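Local coordinates for protein endo-1,4-beta-xylanase (Bacteroides thetaiotaomicron VPI-5482, PDB 3KST) that probably hydrolyses O-glycosidic bonds in xylan as a calcium-binding member of glycosyl hydrolase family 43, at residues 101-105 against 122-128. Sequence-based numbering, arbitrary orientation.
Sequences EHICV and PIWSEKS
I103 packs against S128 and the edge of the W124 indole, joining the edge strand 102-108 to the loop 122-128 that leads into the next sheet. I103 CG1 lies between its own backbone N and carbonyl carbon (chi1 56°), which brings it 3.8 Å from W124 CD1 at the indole edge, while the branch CG2 rests against the S128 carbonyl. A beta-branched residue thus meets two partners at once. S128, small and polar, accepts a hydrogen bond from W124 NE1 at its OG (2.9 Å) and donates to the E126 carbonyl, which helps to hold the rotation of the indole. With alanine in place of S128 the indole N-H would probably lose its acceptor and the E126 carbonyl one of its donors, leaving the ring freer to turn. Two backbone bonds close the ends, I123 N to I103 O (2.8 Å) and S128 N to E101 O; between them a water bound to I103 N bridges to the W124 and E126 carbonyls. K127 CA sits over one face of the flat H102 ring, a CH-pi contact, and a second water links H102 NE2 to S125 O; ND1 turns to E100 O. Strand 92-99 pairs with C104, and L143 of strand 141-148 touches I103 and I123, so the contact bridges adjacent blades of the family's five-bladed beta-propeller.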
loop_
_atom_site.group_PDB
_atom_site.type_symbol
_atom_site.label_atom_id
_atom_site.label_comp_id
_atom_site.label_asym_id
_atom_site.label_seq_id
_atom_site.Cartn_x
_atom_site.Cartn_y
_atom_site.Cartn_z
ATOM N N GLU A 101 -10.360 2.101 -11.694
ATOM C CA GLU A 101 -11.146 2.121 -10.471
ATOM C C GLU A 101 -11.819 0.772 -10.129
ATOM O O GLU A 101 -12.883 0.768 -9.516
ATOM C CB GLU A 101 -12.154 3.305 -10.463
ATOM C CG GLU A 101 -11.438 4.667 -10.425
ATOM C CD GLU A 101 -12.339 5.856 -10.644
ATOM O OE1 GLU A 101 -13.086 5.879 -11.653
ATOM O OE2 GLU A 101 -12.256 6.795 -9.827
ATOM N N HIS A 102 -11.186 -0.341 -10.514
ATOM C CA HIS A 102 -11.635 -1.698 -10.139
ATOM C C HIS A 102 -10.428 -2.410 -9.564
ATOM O O HIS A 102 -9.278 -2.073 -9.911
ATOM C CB HIS A 102 -12.234 -2.467 -11.327
ATOM C CG HIS A 102 -13.507 -1.871 -11.813
ATOM N ND1 HIS A 102 -13.547 -0.740 -12.593
ATOM C CD2 HIS A 102 -14.796 -2.222 -11.583
ATOM C CE1 HIS A 102 -14.810 -0.428 -12.848
ATOM N NE2 HIS A 102 -15.585 -1.311 -12.243
ATOM N N ILE A 103 -10.667 -3.388 -8.699
ATOM C CA ILE A 103 -9.575 -4.154 -8.072
ATOM C C ILE A 103 -9.309 -5.438 -8.843
ATOM O O ILE A 103 -10.250 -6.120 -9.252
ATOM C CB ILE A 103 -9.808 -4.419 -6.588
ATOM C CG1 ILE A 103 -11.141 -5.131 -6.302
ATOM C CG2 ILE A 103 -9.816 -3.067 -5.862
ATOM C CD1 ILE A 103 -11.301 -5.574 -4.868
ATOM N N CYS A 104 -8.028 -5.755 -8.973
ATOM C CA CYS A 104 -7.519 -6.832 -9.807
ATOM C C CYS A 104 -6.359 -7.574 -9.201
ATOM O O CYS A 104 -5.640 -7.048 -8.334
ATOM C CB CYS A 104 -6.997 -6.223 -11.119
ATOM S SG CYS A 104 -8.165 -5.299 -12.110
ATOM N N VAL A 105 -6.122 -8.779 -9.731
ATOM C CA VAL A 105 -5.002 -9.594 -9.300
ATOM C C VAL A 105 -4.354 -10.282 -10.500
ATOM O O VAL A 105 -5.064 -10.798 -11.387
ATOM C CB VAL A 105 -5.411 -10.632 -8.188
ATOM C CG1 VAL A 105 -6.523 -11.562 -8.654
ATOM C CG2 VAL A 105 -4.195 -11.433 -7.681
ATOM N N PRO A 122 -11.520 -7.867 -13.463
ATOM C CA PRO A 122 -11.274 -7.572 -12.059
ATOM C C PRO A 122 -11.835 -8.690 -11.154
ATOM O O PRO A 122 -12.489 -9.632 -11.633
ATOM C CB PRO A 122 -12.025 -6.261 -11.863
ATOM C CG PRO A 122 -13.125 -6.346 -12.770
ATOM C CD PRO A 122 -12.679 -7.116 -13.966
ATOM N N ILE A 123 -11.563 -8.567 -9.859
ATOM C CA ILE A 123 -11.986 -9.529 -8.809
ATOM C C ILE A 123 -13.522 -9.536 -8.699
ATOM O O ILE A 123 -14.128 -10.606 -8.615
ATOM C CB ILE A 123 -11.280 -9.146 -7.452
ATOM C CG1 ILE A 123 -9.768 -9.383 -7.540
ATOM C CG2 ILE A 123 -11.837 -9.865 -6.239
ATOM C CD1 ILE A 123 -8.985 -8.494 -6.554
ATOM N N TRP A 124 -14.123 -8.345 -8.712
ATOM C CA TRP A 124 -15.584 -8.160 -8.705
ATOM C C TRP A 124 -15.948 -6.900 -9.514
ATOM O O TRP A 124 -15.067 -6.097 -9.859
ATOM C CB TRP A 124 -16.121 -8.159 -7.262
ATOM C CG TRP A 124 -15.924 -6.889 -6.474
ATOM C CD1 TRP A 124 -14.825 -6.043 -6.488
ATOM C CD2 TRP A 124 -16.790 -6.385 -5.465
ATOM N NE1 TRP A 124 -15.012 -5.020 -5.613
ATOM C CE2 TRP A 124 -16.204 -5.206 -4.954
ATOM C CE3 TRP A 124 -18.043 -6.786 -4.974
ATOM C CZ2 TRP A 124 -16.824 -4.432 -3.950
ATOM C CZ3 TRP A 124 -18.654 -6.021 -3.979
ATOM C CH2 TRP A 124 -18.043 -4.851 -3.485
ATOM N N SER A 125 -17.239 -6.698 -9.763
ATOM C CA SER A 125 -17.707 -5.616 -10.651
ATOM C C SER A 125 -17.819 -4.205 -10.100
ATOM O O SER A 125 -17.778 -3.253 -10.889
ATOM C CB SER A 125 -19.055 -6.012 -11.271
ATOM O OG SER A 125 -20.060 -6.146 -10.283
ATOM N N GLU A 126 -18.000 -4.057 -8.784
ATOM C CA GLU A 126 -18.137 -2.715 -8.184
ATOM C C GLU A 126 -16.812 -1.985 -8.161
ATOM O O GLU A 126 -15.808 -2.593 -7.787
ATOM C CB GLU A 126 -18.630 -2.768 -6.735
ATOM C CG GLU A 126 -18.987 -1.378 -6.153
ATOM C CD GLU A 126 -19.609 -1.441 -4.767
ATOM O OE1 GLU A 126 -20.548 -2.249 -4.554
ATOM O OE2 GLU A 126 -19.166 -0.693 -3.856
ATOM N N LYS A 127 -16.866 -0.688 -8.484
ATOM C CA LYS A 127 -15.701 0.203 -8.433
ATOM C C LYS A 127 -15.047 0.124 -7.041
ATOM O O LYS A 127 -15.709 0.150 -6.004
ATOM C CB LYS A 127 -16.051 1.652 -8.748
ATOM C CG LYS A 127 -16.343 1.980 -10.193
ATOM C CD LYS A 127 -16.496 3.490 -10.379
ATOM C CE LYS A 127 -17.124 3.843 -11.729
ATOM N NZ LYS A 127 -17.181 5.309 -11.989
ATOM N N SER A 128 -13.723 0.006 -7.031
ATOM C CA SER A 128 -12.981 -0.165 -5.802
ATOM C C SER A 128 -11.513 -0.007 -6.083
ATOM O O SER A 128 -11.070 -0.312 -7.179
ATOM C CB SER A 128 -13.280 -1.531 -5.095
ATOM O OG SER A 128 -13.520 -2.621 -5.999
HETATM O O HOH W 1 -14.550 5.235 -13.634
HETATM O O HOH W 2 -18.231 -0.808 -11.938
HETATM O O HOH W 3 -13.477 -4.200 -8.722
#